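Local atomic coordinates of manganese-dependent ADP-ribose/CDP-alcohol diphosphatase (Danio rerio, PDB entry 2NXF), a protein that probably hydrolyses ADP-ribose and CDP-alcohols such as CDP-choline at a two-metal centre, releasing AMP or CMP. Residues D42-L45 / Q46-E50; S137-P140 / N141-F144; L178-L181 / N182-P185; A247-S250 / V251-H255; I287-P290 / P291-A295. All coordinates share one frame; numbering follows the deposited sequence.

Contact 1. Residues D42-L45 / Q46-E50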
loop_
_atom_site.group_PDB
_atom_site.type_symbol
_atom_site.label_atom_id
_atom_site.label_comp_id
_atom_site.label_asym_id
_atom_site.label_seq_id
_atom_site.Cartn_x
_atom_site.Cartn_y
_atom_site.Cartn_z
ATOM N N ASP A 42 5.858 17.729 7.105
ATOM C CA ASP A 42 4.777 18.241 7.954
ATOM C C ASP A 42 3.993 17.117 8.652
ATOM O O ASP A 42 3.647 17.246 9.845
ATOM C CB ASP A 42 3.819 19.137 7.183
ATOM C CG ASP A 42 2.712 19.666 8.075
ATOM O OD1 ASP A 42 2.965 20.624 8.848
ATOM O OD2 ASP A 42 1.619 19.060 8.051
ATOM N N ALA A 43 3.732 16.027 7.921
ATOM C CA ALA A 43 3.062 14.858 8.523
ATOM C C ALA A 43 3.888 14.354 9.719
ATOM O O ALA A 43 3.358 14.104 10.812
ATOM C CB ALA A 43 2.882 13.754 7.498
ATOM N N VAL A 44 5.198 14.241 9.495
ATOM C CA VAL A 44 6.133 13.783 10.536
ATOM C C VAL A 44 6.110 14.693 11.753
ATOM O O VAL A 44 6.032 14.218 12.899
ATOM C CB VAL A 44 7.570 13.600 9.967
ATOM C CG1 VAL A 44 8.626 13.469 11.105
ATOM C CG2 VAL A 44 7.605 12.414 9.064
ATOM N N LEU A 45 6.139 16.008 11.521
ATOM C CA LEU A 45 5.990 16.975 12.610
ATOM C C LEU A 45 4.716 16.717 13.429
ATOM O O LEU A 45 4.759 16.693 14.668
ATOM C CB LEU A 45 5.989 18.394 12.034
ATOM C CG LEU A 45 5.934 19.575 12.982
ATOM C CD1 LEU A 45 6.984 19.445 14.071
ATOM C CD2 LEU A 45 6.157 20.868 12.181
ATOM N N GLN A 46 3.595 16.505 12.737
ATOM C CA GLN A 46 2.314 16.246 13.403
ATOM C C GLN A 46 2.320 14.918 14.178
ATOM O O GLN A 46 1.884 14.880 15.332
ATOM C CB GLN A 46 1.138 16.338 12.418
ATOM C CG GLN A 46 1.002 17.740 11.798
ATOM C CD GLN A 46 -0.371 18.006 11.167
ATOM O OE1 GLN A 46 -1.420 17.675 11.746
ATOM N NE2 GLN A 46 -0.367 18.630 9.983
ATOM N N TRP A 47 2.872 13.866 13.579
ATOM C CA TRP A 47 2.948 12.548 14.232
ATOM C C TRP A 47 3.828 12.594 15.472
ATOM O O TRP A 47 3.563 11.898 16.452
ATOM C CB TRP A 47 3.493 11.500 13.273
ATOM C CG TRP A 47 2.553 11.145 12.158
ATOM C CD1 TRP A 47 1.185 11.137 12.195
ATOM C CD2 TRP A 47 2.928 10.715 10.842
ATOM N NE1 TRP A 47 0.683 10.731 10.966
ATOM C CE2 TRP A 47 1.739 10.465 10.126
ATOM C CE3 TRP A 47 4.164 10.537 10.190
ATOM C CZ2 TRP A 47 1.748 10.022 8.792
ATOM C CZ3 TRP A 47 4.167 10.087 8.850
ATOM C CH2 TRP A 47 2.967 9.848 8.178
ATOM N N ARG A 48 4.874 13.418 15.430
ATOM C CA ARG A 48 5.734 13.608 16.598
ATOM C C ARG A 48 4.954 14.224 17.753
ATOM O O ARG A 48 5.045 13.754 18.889
ATOM C CB ARG A 48 6.950 14.476 16.252
ATOM C CG ARG A 48 8.004 13.747 15.430
ATOM C CD ARG A 48 9.177 14.669 15.052
ATOM N NE ARG A 48 9.840 15.280 16.203
ATOM C CZ ARG A 48 10.640 14.641 17.059
ATOM N NH1 ARG A 48 10.895 13.342 16.922
ATOM N NH2 ARG A 48 11.194 15.309 18.062
ATOM N N ARG A 49 4.170 15.262 17.462
ATOM C CA ARG A 49 3.354 15.928 18.498
ATOM C C ARG A 49 2.352 14.964 19.130
ATOM O O ARG A 49 2.072 15.010 20.341
ATOM C CB ARG A 49 2.587 17.108 17.896
ATOM C CG ARG A 49 3.385 18.377 17.690
ATOM C CD ARG A 49 2.425 19.512 17.322
ATOM N NE ARG A 49 3.120 20.633 16.692
ATOM C CZ ARG A 49 3.160 20.863 15.380
ATOM N NH1 ARG A 49 2.525 20.069 14.524
ATOM N NH2 ARG A 49 3.832 21.910 14.920
ATOM N N GLU A 50 1.825 14.088 18.286
ATOM C CA GLU A 50 0.832 13.088 18.668
ATOM C C GLU A 50 1.443 11.932 19.476
ATOM O O GLU A 50 0.705 11.105 20.014
ATOM C CB GLU A 50 0.150 12.540 17.388
ATOM C CG GLU A 50 -0.858 13.560 16.833
ATOM C CD GLU A 50 -1.419 13.218 15.457
ATOM O OE1 GLU A 50 -0.833 12.406 14.736
ATOM O OE2 GLU A 50 -2.434 13.842 15.078
#
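Two different first torsions bring Asp-42 and Gln-46 together one helical turn apart: CG of Asp-42 stands trans to its backbone N (chi1 -180°), whereas CG of Gln-46 lies beside its own N (chi1 -62°), with the chain extended beyond. Gln-46 NE2 donates to Asp-42 OD2 at 2.8 Å, reaching that oxygen on its syn side; the acceptor lies near the amide plane, although carboxylate and amide are turned 76° against each other. The backbone bond from Gln-46 N to Asp-42 O, 3.0 Å long, joins the same two residues. On the buried flank, Trp-47 N bonds to Ala-43 O at 2.8 Å, and the same oxygen lies over one face of the indole. Ala-43 CB makes a CH-pi contact, 4.0 Å from the centroid of the six-membered ring of Trp-47, while Val-44 CG2 meets Trp-47 CE3 at 4.1 Å. On the outer flank Leu-45 CG lies over a face of the Arg-49 guanidinium, 3.7 Å from Arg-49 NH2. Trp-47 NE1 donates to Ala-297 O and its ring meets Phe-296, which seats helix 35-49 on strand 295-301 of the six-stranded sheet. Asp-42 OD2 also receives His-294 NE2, and Gln-46 OE1 accepts from Arg-311 NH2; two donors on one carboxylate oxygen probably favour its ionised form and restrain its rotation.

Contact 2. Residues S137-P140 / N141-F144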
loop_
_atom_site.group_PDB
_atom_site.type_symbol
_atom_site.label_atom_id
_atom_site.label_comp_id
_atom_site.label_asym_id
_atom_site.label_seq_id
_atom_site.Cartn_x
_atom_site.Cartn_y
_atom_site.Cartn_z
ATOM N N SER A 137 2.080 -8.257 16.121
ATOM C CA SER A 137 1.115 -7.628 16.992
ATOM C C SER A 137 1.740 -6.403 17.661
ATOM O O SER A 137 2.635 -6.552 18.476
ATOM C CB SER A 137 0.620 -8.622 18.042
ATOM O OG SER A 137 -0.249 -7.965 18.945
ATOM N N PRO A 138 1.246 -5.196 17.329
ATOM C CA PRO A 138 1.758 -3.947 17.902
ATOM C C PRO A 138 1.230 -3.655 19.311
ATOM O O PRO A 138 1.816 -2.838 20.039
ATOM C CB PRO A 138 1.226 -2.893 16.928
ATOM C CG PRO A 138 -0.081 -3.464 16.442
ATOM C CD PRO A 138 0.164 -4.956 16.353
ATOM N N ALA A 139 0.139 -4.321 19.697
ATOM C CA ALA A 139 -0.587 -4.019 20.933
ATOM C C ALA A 139 -1.527 -5.180 21.225
ATOM O O ALA A 139 -1.948 -5.872 20.288
ATOM C CB ALA A 139 -1.388 -2.727 20.766
ATOM N N PRO A 140 -1.885 -5.384 22.504
ATOM C CA PRO A 140 -2.732 -6.518 22.868
ATOM C C PRO A 140 -4.038 -6.539 22.074
ATOM O O PRO A 140 -4.709 -5.508 21.978
ATOM C CB PRO A 140 -3.018 -6.276 24.362
ATOM C CG PRO A 140 -1.843 -5.493 24.836
ATOM C CD PRO A 140 -1.525 -4.576 23.691
ATOM N N ASN A 141 -4.365 -7.703 21.501
ATOM C CA ASN A 141 -5.625 -7.931 20.765
ATOM C C ASN A 141 -5.671 -7.319 19.360
ATOM O O ASN A 141 -6.741 -7.295 18.735
ATOM C CB ASN A 141 -6.858 -7.462 21.573
ATOM C CG ASN A 141 -6.899 -8.040 22.980
ATOM O OD1 ASN A 141 -6.940 -7.302 23.974
ATOM N ND2 ASN A 141 -6.894 -9.361 23.076
ATOM N N PHE A 142 -4.536 -6.806 18.890
ATOM C CA PHE A 142 -4.429 -6.250 17.526
ATOM C C PHE A 142 -3.309 -6.882 16.749
ATOM O O PHE A 142 -2.279 -7.278 17.328
ATOM C CB PHE A 142 -4.242 -4.727 17.555
ATOM C CG PHE A 142 -5.437 -4.007 18.082
ATOM C CD1 PHE A 142 -6.502 -3.722 17.238
ATOM C CD2 PHE A 142 -5.525 -3.651 19.431
ATOM C CE1 PHE A 142 -7.644 -3.089 17.728
ATOM C CE2 PHE A 142 -6.662 -2.998 19.928
ATOM C CZ PHE A 142 -7.716 -2.723 19.073
ATOM N N ARG A 143 -3.513 -6.993 15.440
ATOM C CA ARG A 143 -2.497 -7.597 14.585
ATOM C C ARG A 143 -2.424 -6.800 13.295
ATOM O O ARG A 143 -3.462 -6.411 12.772
ATOM C CB ARG A 143 -2.804 -9.068 14.309
ATOM C CG ARG A 143 -1.600 -9.756 13.601
ATOM C CD ARG A 143 -1.600 -11.232 13.800
ATOM N NE ARG A 143 -1.583 -11.558 15.218
ATOM C CZ ARG A 143 -0.479 -11.756 15.936
ATOM N NH1 ARG A 143 0.727 -11.687 15.369
ATOM N NH2 ARG A 143 -0.586 -12.033 17.215
ATOM N N PHE A 144 -1.201 -6.517 12.837
ATOM C CA PHE A 144 -0.962 -5.859 11.540
ATOM C C PHE A 144 -0.427 -6.887 10.571
ATOM O O PHE A 144 0.433 -7.704 10.933
ATOM C CB PHE A 144 0.114 -4.762 11.664
ATOM C CG PHE A 144 -0.376 -3.449 12.237
ATOM C CD1 PHE A 144 -1.560 -3.362 12.949
ATOM C CD2 PHE A 144 0.395 -2.295 12.083
ATOM C CE1 PHE A 144 -1.985 -2.107 13.483
ATOM C CE2 PHE A 144 -0.024 -1.063 12.607
ATOM C CZ PHE A 144 -1.205 -0.973 13.292
#
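Pro-138 CG lies over one face of the Phe-144 ring, 3.9 Å from its centroid and 19° off the normal, a CH-pi contact; Ser-137 CB lies over one face of the Arg-143 guanidinium, 3.7 Å from Arg-143 NH2; and Ala-139 O comes to the edge of the Phe-142 ring, near its plane. These pairs belong to the beta hairpin of strands 134-139 and 142-146. Its type II turn, Ala-139 to Phe-142, is closed by Phe-142 N donating to Ala-139 O at 3.1 Å, with Asn-141 in the third position at a positive phi of 76°. Phe-144 also meets Phe-8 edge-to-face, as well as the rings of Phe-136 and Phe-226, placing it where the two sheets of the fold face each other. The Arg-143 end pairs instead with Glu-135 and Glu-221. Exchanging Ser-137 for an alanine here would probably leave Phe-142 O without its hydroxyl donor, the bond from Phe-142 N to Ala-139 O then being the one hydrogen bond left between the two segments. That hydroxyl is placed by a trans chi1: Ser-137 OG donates to Phe-142 O at 2.7 Å, the C=O...OG angle being 170°.

Contact 3. Residues L178-L181 / N182-P185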
loop_
_atom_site.group_PDB
_atom_site.type_symbol
_atom_site.label_atom_id
_atom_site.label_comp_id
_atom_site.label_asym_id
_atom_site.label_seq_id
_atom_site.Cartn_x
_atom_site.Cartn_y
_atom_site.Cartn_z
ATOM N N LEU A 178 0.564 -5.870 -26.136
ATOM C CA LEU A 178 1.936 -6.301 -25.817
ATOM C C LEU A 178 2.973 -5.188 -25.978
ATOM O O LEU A 178 4.013 -5.204 -25.313
ATOM C CB LEU A 178 2.334 -7.542 -26.624
ATOM C CG LEU A 178 1.418 -8.757 -26.455
ATOM C CD1 LEU A 178 1.904 -9.919 -27.324
ATOM C CD2 LEU A 178 1.249 -9.192 -25.010
ATOM N N GLN A 179 2.662 -4.212 -26.831
ATOM C CA GLN A 179 3.552 -3.083 -27.089
ATOM C C GLN A 179 3.588 -2.087 -25.920
ATOM O O GLN A 179 4.553 -1.337 -25.771
ATOM C CB GLN A 179 3.175 -2.389 -28.405
ATOM C CG GLN A 179 1.971 -1.426 -28.362
ATOM C CD GLN A 179 0.634 -2.082 -27.991
ATOM O OE1 GLN A 179 0.407 -3.268 -28.250
ATOM N NE2 GLN A 179 -0.263 -1.292 -27.398
ATOM N N ASP A 180 2.537 -2.082 -25.098
ATOM C CA ASP A 180 2.500 -1.259 -23.890
ATOM C C ASP A 180 1.465 -1.799 -22.924
ATOM O O ASP A 180 0.293 -1.409 -22.957
ATOM C CB ASP A 180 2.209 0.213 -24.208
ATOM C CG ASP A 180 2.263 1.107 -22.963
ATOM O OD1 ASP A 180 2.575 0.619 -21.848
ATOM O OD2 ASP A 180 1.992 2.317 -23.108
ATOM N N LEU A 181 1.914 -2.686 -22.043
ATOM C CA LEU A 181 1.014 -3.345 -21.104
ATOM C C LEU A 181 0.525 -2.446 -19.946
ATOM O O LEU A 181 -0.238 -2.899 -19.086
ATOM C CB LEU A 181 1.628 -4.671 -20.607
ATOM C CG LEU A 181 1.649 -5.794 -21.657
ATOM C CD1 LEU A 181 2.599 -6.924 -21.251
ATOM C CD2 LEU A 181 0.260 -6.346 -21.939
ATOM N N ASN A 182 0.954 -1.181 -19.924
ATOM C CA ASN A 182 0.377 -0.199 -18.986
ATOM C C ASN A 182 -0.978 0.319 -19.482
ATOM O O ASN A 182 -1.717 0.959 -18.727
ATOM C CB ASN A 182 1.325 0.989 -18.755
ATOM C CG ASN A 182 2.541 0.609 -17.929
ATOM O OD1 ASN A 182 2.428 -0.038 -16.890
ATOM N ND2 ASN A 182 3.725 0.986 -18.421
ATOM N N LEU A 183 -1.289 0.058 -20.747
ATOM C CA LEU A 183 -2.589 0.451 -21.301
ATOM C C LEU A 183 -3.608 -0.652 -21.021
ATOM O O LEU A 183 -3.373 -1.809 -21.384
ATOM C CB LEU A 183 -2.504 0.718 -22.811
ATOM C CG LEU A 183 -1.548 1.827 -23.262
ATOM C CD1 LEU A 183 -1.510 1.918 -24.780
ATOM C CD2 LEU A 183 -1.949 3.176 -22.635
ATOM N N PRO A 184 -4.749 -0.296 -20.399
ATOM C CA PRO A 184 -5.695 -1.344 -20.014
ATOM C C PRO A 184 -6.347 -1.967 -21.244
ATOM O O PRO A 184 -6.401 -1.322 -22.300
ATOM C CB PRO A 184 -6.724 -0.595 -19.167
ATOM C CG PRO A 184 -6.680 0.800 -19.667
ATOM C CD PRO A 184 -5.231 1.044 -20.019
ATOM N N PRO A 185 -6.793 -3.233 -21.129
ATOM C CA PRO A 185 -7.348 -3.937 -22.287
ATOM C C PRO A 185 -8.732 -3.442 -22.682
ATOM O O PRO A 185 -9.160 -3.676 -23.807
ATOM C CB PRO A 185 -7.446 -5.382 -21.796
ATOM C CG PRO A 185 -7.637 -5.262 -20.340
ATOM C CD PRO A 185 -6.773 -4.094 -19.931
#
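Asp-180 meets Asn-182 and Leu-183 crosswise, each pair of side chains crossing at about a right angle, and its carboxylate plane is perpendicular to the Asn-182 amide (90°). Because CG of Asp-180 stands trans to its backbone N, the carboxylate folds over the peptides that follow. Asp-180 OD1 accepts Asn-182 N at 3.1 Å, an Asx turn; the donor approaches from well above the carboxylate plane, 47° out of it. The same oxygen lies 3.4 Å from Asn-182 CB. The other branch, Asp-180 OD2, rests against the aliphatic side chain of Leu-183, 3.6 Å from Leu-183 CG, a polar atom against a branch point that offers it no donor. In the backbone, Leu-183 N donates to Asp-180 O at 3.1 Å with an N-H...O angle of 163°, closing a type I beta turn from Asp-180 to Leu-183. Asp-180 thus holds the turn twice, by backbone and by side chain. With a leucine in its place, the Asn-182 N-H would probably be left without its carboxylate acceptor and the start of the turn held by the backbone bond alone. The Asn-182 side chain is about 7 Å from that of Asn-96, a zinc ligand, so the turn lies close to the metal centre without supplying a ligand to it. It occupies the loop between helices 162-174 and 203-219: Leu-181 packs on Leu-171 and Thr-172 of the first helix, Leu-183 O accepts from Asn-175 ND2, and Asn-182 touches Lys-196 and Phe-197 farther along the loop.

Contact 4. Residues A247-S250 / V251-H255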
loop_
_atom_site.group_PDB
_atom_site.type_symbol
_atom_site.label_atom_id
_atom_site.label_comp_id
_atom_site.label_asym_id
_atom_site.label_seq_id
_atom_site.Cartn_x
_atom_site.Cartn_y
_atom_site.Cartn_z
ATOM N N ALA A 247 -10.014 -13.044 -5.103
ATOM C CA ALA A 247 -9.414 -14.106 -4.284
ATOM C C ALA A 247 -9.109 -13.583 -2.885
ATOM O O ALA A 247 -9.306 -14.291 -1.888
ATOM C CB ALA A 247 -8.149 -14.649 -4.951
ATOM N N VAL A 248 -8.673 -12.327 -2.815
ATOM C CA VAL A 248 -8.412 -11.678 -1.517
ATOM C C VAL A 248 -9.719 -11.464 -0.762
ATOM O O VAL A 248 -9.812 -11.784 0.429
ATOM C CB VAL A 248 -7.663 -10.347 -1.660
ATOM C CG1 VAL A 248 -7.315 -9.781 -0.263
ATOM C CG2 VAL A 248 -6.364 -10.556 -2.431
ATOM N N LEU A 249 -10.724 -10.927 -1.455
ATOM C CA LEU A 249 -12.036 -10.692 -0.818
ATOM C C LEU A 249 -12.602 -11.983 -0.256
ATOM O O LEU A 249 -13.166 -11.992 0.837
ATOM C CB LEU A 249 -13.031 -10.059 -1.790
ATOM C CG LEU A 249 -12.653 -8.651 -2.250
ATOM C CD1 LEU A 249 -13.591 -8.201 -3.360
ATOM C CD2 LEU A 249 -12.676 -7.679 -1.059
ATOM N N SER A 250 -12.455 -13.086 -0.991
ATOM C CA SER A 250 -12.964 -14.372 -0.528
ATOM C C SER A 250 -12.339 -14.783 0.803
ATOM O O SER A 250 -13.035 -15.308 1.679
ATOM C CB SER A 250 -12.720 -15.450 -1.581
ATOM O OG SER A 250 -13.602 -15.277 -2.672
ATOM N N VAL A 251 -11.029 -14.545 0.942
ATOM C CA VAL A 251 -10.322 -14.810 2.202
ATOM C C VAL A 251 -10.835 -13.881 3.318
ATOM O O VAL A 251 -11.228 -14.360 4.385
ATOM C CB VAL A 251 -8.786 -14.684 2.050
ATOM C CG1 VAL A 251 -8.083 -14.776 3.420
ATOM C CG2 VAL A 251 -8.264 -15.780 1.111
ATOM N N LEU A 252 -10.898 -12.583 3.045
ATOM C CA LEU A 252 -11.307 -11.614 4.072
ATOM C C LEU A 252 -12.702 -11.899 4.599
ATOM O O LEU A 252 -12.945 -11.801 5.810
ATOM C CB LEU A 252 -11.258 -10.191 3.531
ATOM C CG LEU A 252 -9.918 -9.713 2.970
ATOM C CD1 LEU A 252 -10.062 -8.274 2.471
ATOM C CD2 LEU A 252 -8.786 -9.863 4.007
ATOM N N ARG A 253 -13.612 -12.248 3.688
ATOM C CA ARG A 253 -15.021 -12.486 4.043
ATOM C C ARG A 253 -15.230 -13.728 4.921
ATOM O O ARG A 253 -16.284 -13.880 5.548
ATOM C CB ARG A 253 -15.880 -12.564 2.782
ATOM C CG ARG A 253 -15.976 -11.211 2.076
ATOM C CD ARG A 253 -16.615 -11.321 0.703
ATOM N NE ARG A 253 -16.836 -9.992 0.127
ATOM C CZ ARG A 253 -16.915 -9.742 -1.179
ATOM N NH1 ARG A 253 -16.767 -10.728 -2.056
ATOM N NH2 ARG A 253 -17.139 -8.505 -1.604
ATOM N N SER A 254 -14.217 -14.596 4.954
ATOM C CA SER A 254 -14.207 -15.813 5.767
ATOM C C SER A 254 -13.840 -15.577 7.231
ATOM O O SER A 254 -13.923 -16.503 8.044
ATOM C CB SER A 254 -13.188 -16.796 5.175
ATOM O OG SER A 254 -13.678 -17.295 3.938
ATOM N N HIS A 255 -13.415 -14.357 7.566
ATOM C CA HIS A 255 -12.824 -14.102 8.878
ATOM C C HIS A 255 -13.356 -12.857 9.569
ATOM O O HIS A 255 -13.130 -11.731 9.098
ATOM C CB HIS A 255 -11.302 -13.997 8.740
ATOM C CG HIS A 255 -10.669 -15.252 8.235
ATOM N ND1 HIS A 255 -10.497 -16.364 9.028
ATOM C CD2 HIS A 255 -10.174 -15.576 7.015
ATOM C CE1 HIS A 255 -9.931 -17.326 8.317
ATOM N NE2 HIS A 255 -9.712 -16.866 7.097
HETATM O O HOH W 1 -16.151 -13.518 -1.912
#
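Val-248 O accepts Leu-252 N and Leu-249 O accepts Arg-253 N, both at 2.9 Å as regular i to i+4 helical bonds, while Val-251 N to Ala-247 O, at 3.3 Å, is weak. On the buried flank Val-248 and Leu-252 lie side by side and point the same way, with Val-248 CG1 4.2 Å from Leu-252 CG. Leu-249 CD2 approaches Leu-252 CD1 more distantly, at 4.4 Å. These branches carry helix 245-253 against the seven-stranded sheet: Val-248 and Leu-252 touch Phe-261, and Leu-249 and Leu-252 touch His-280. The helix is the crossover of a beta-alpha-beta unit, linking the parallel strands 222-227 and 258-263, and helix 203-219 packs beside it through Leu-206 on Val-248. Toward solvent, Arg-253 takes a chi1 of -68° and runs extended from CG to NE, which lays its guanidinium back along the preceding turn. Leu-249 CB lies over one face of that group, with Leu-249 CB to Arg-253 NH1 at 3.8 Å, and Leu-249 CD1 is 4.0 Å from Arg-253 NH2. At the guanidinium edge, in its plane, a water accepts from Arg-253 NH1 at 2.9 Å; its further link to Ser-250 OG is less certain, since Ser-250 has two conformers. Arg-253 NH2 forms a salt bridge with Asp-274, and Arg-253 NH1 forms another with Glu-246.

Contact 5. Residues I287-P290 / P291-A295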
loop_
_atom_site.group_PDB
_atom_site.type_symbol
_atom_site.label_atom_id
_atom_site.label_comp_id
_atom_site.label_asym_id
_atom_site.label_seq_id
_atom_site.Cartn_x
_atom_site.Cartn_y
_atom_site.Cartn_z
ATOM N N ILE A 287 1.372 12.447 -3.692
ATOM C CA ILE A 287 1.928 12.973 -4.953
ATOM C C ILE A 287 0.960 13.853 -5.743
ATOM O O ILE A 287 1.386 14.784 -6.409
ATOM C CB ILE A 287 2.517 11.853 -5.828
ATOM C CG1 ILE A 287 3.261 12.412 -7.053
ATOM C CG2 ILE A 287 1.442 10.836 -6.248
ATOM C CD1 ILE A 287 4.477 13.282 -6.698
ATOM N N GLU A 288 -0.348 13.569 -5.670
ATOM C CA GLU A 288 -1.298 14.389 -6.441
ATOM C C GLU A 288 -1.946 15.483 -5.593
ATOM O O GLU A 288 -2.921 16.098 -6.017
ATOM C CB GLU A 288 -2.331 13.510 -7.141
ATOM C CG GLU A 288 -1.668 12.765 -8.313
ATOM C CD GLU A 288 -2.573 11.800 -9.041
ATOM O OE1 GLU A 288 -3.792 11.812 -8.802
ATOM O OE2 GLU A 288 -2.031 11.033 -9.874
ATOM N N THR A 289 -1.372 15.704 -4.412
ATOM C CA THR A 289 -1.839 16.741 -3.470
ATOM C C THR A 289 -1.017 18.052 -3.628
ATOM O O THR A 289 0.202 18.019 -3.433
ATOM C CB THR A 289 -1.750 16.257 -2.049
ATOM O OG1 THR A 289 -2.409 14.986 -1.944
ATOM C CG2 THR A 289 -2.396 17.275 -1.092
ATOM N N PRO A 290 -1.665 19.188 -3.962
ATOM C CA PRO A 290 -0.893 20.434 -4.093
ATOM C C PRO A 290 -0.464 20.989 -2.740
ATOM O O PRO A 290 -0.995 20.574 -1.709
ATOM C CB PRO A 290 -1.875 21.392 -4.790
ATOM C CG PRO A 290 -3.212 20.901 -4.392
ATOM C CD PRO A 290 -3.093 19.396 -4.298
ATOM N N PRO A 291 0.512 21.917 -2.733
ATOM C CA PRO A 291 1.040 22.453 -1.486
ATOM C C PRO A 291 0.006 23.143 -0.599
ATOM O O PRO A 291 0.241 23.289 0.589
ATOM C CB PRO A 291 2.069 23.495 -1.965
ATOM C CG PRO A 291 2.506 22.988 -3.261
ATOM C CD PRO A 291 1.235 22.465 -3.899
ATOM N N HIS A 292 -1.103 23.598 -1.176
ATOM C CA HIS A 292 -2.153 24.227 -0.367
ATOM C C HIS A 292 -3.086 23.204 0.301
ATOM O O HIS A 292 -4.035 23.580 1.003
ATOM C CB HIS A 292 -2.951 25.233 -1.181
ATOM C CG HIS A 292 -3.590 24.666 -2.404
ATOM N ND1 HIS A 292 -3.012 24.757 -3.654
ATOM C CD2 HIS A 292 -4.761 24.004 -2.575
ATOM C CE1 HIS A 292 -3.805 24.181 -4.546
ATOM N NE2 HIS A 292 -4.874 23.718 -3.916
ATOM N N SER A 293 -2.814 21.925 0.074
ATOM C CA SER A 293 -3.667 20.859 0.587
ATOM C C SER A 293 -2.820 19.893 1.451
ATOM O O SER A 293 -1.727 20.259 1.918
ATOM C CB SER A 293 -4.367 20.177 -0.614
ATOM O OG SER A 293 -5.228 19.135 -0.186
ATOM N N HIS A 294 -3.315 18.682 1.702
ATOM C CA HIS A 294 -2.538 17.674 2.430
ATOM C C HIS A 294 -3.156 16.328 2.163
ATOM O O HIS A 294 -4.236 16.253 1.582
ATOM C CB HIS A 294 -2.574 17.916 3.947
ATOM C CG HIS A 294 -1.250 17.723 4.627
ATOM N ND1 HIS A 294 -0.369 16.720 4.288
ATOM C CD2 HIS A 294 -0.660 18.421 5.630
ATOM C CE1 HIS A 294 0.706 16.802 5.054
ATOM N NE2 HIS A 294 0.551 17.822 5.878
ATOM N N ALA A 295 -2.449 15.273 2.559
ATOM C CA ALA A 295 -3.000 13.904 2.535
ATOM C C ALA A 295 -2.224 12.980 3.440
ATOM O O ALA A 295 -1.220 12.392 3.036
ATOM C CB ALA A 295 -3.005 13.335 1.101
#
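Pro-290 and His-292 pack against each other on the outer side of a type I beta turn running from Pro-290 to Ser-293. The turn is closed by Ser-293 N donating to Pro-290 O at 2.9 Å, from above the carbonyl plane. His-292 takes the crowded position, CG between its backbone N and carbonyl carbon (chi1 57°), and this folds the imidazole back over the proline. Pro-290 CG then lies over one face of the ring, 3.6 Å from the His-292 centroid and 28° off the normal, a CH-pi contact offset toward the rim, with His-292 CE1 and NE2 as its nearest ring atoms. Pro-291 and His-292 are both exposed, and on that side the turn rests on this CH-pi contact and on Pro-290 CB against Pro-291 CD. The inner side is more enclosed. Thr-289 CG2, trans to its own backbone N, is directed into the returning chain, 3.3 Å from His-294 N and 3.5 Å from Ser-293 OG, while Thr-289 OG1 lies 3.5 Å from Ala-295 CB. That hydroxyl is satisfied beyond the turn, by Gly-285 O and Arg-313 NH1, and Leu-39 of helix 35-49 packs on both Thr-289 and His-294. Next to Thr-289, Glu-288 OE2 hydrogen-bonds ND1 of the zinc ligand His-267, so this loop supplies a second-shell group to the metal centre. Where the chain enters strand 295-301, Asp-42 holds His-294 NE2, and Ala-295 N donates to His-294 ND1 at 3.1 Å, close to the ring plane, with an N-H...N angle of 140°.

The five contacts follow in series along the chain. Contacts 1 and 5, centres about 16 Å apart, are the one pair that touches, joining helix 35-49 to the loop entering strand 295-301 beside the six-stranded sheet. Contacts 2 and 4, centres about 20 Å apart, belong to the seven-stranded sheet, through its hairpin and a crossover helix. Contact 3 stands apart in a loop, about 40 Å from contact 1 between centres. Contacts 3 and 5 lie in loops whose Asn-182 and Thr-289 side chains are each about 7 Å from that of a zinc ligand, Asn-96 and His-267 respectively. Contacts 1, 2 and 4 lie within helices and a hairpin of the two-sheet metallophosphoesterase scaffold.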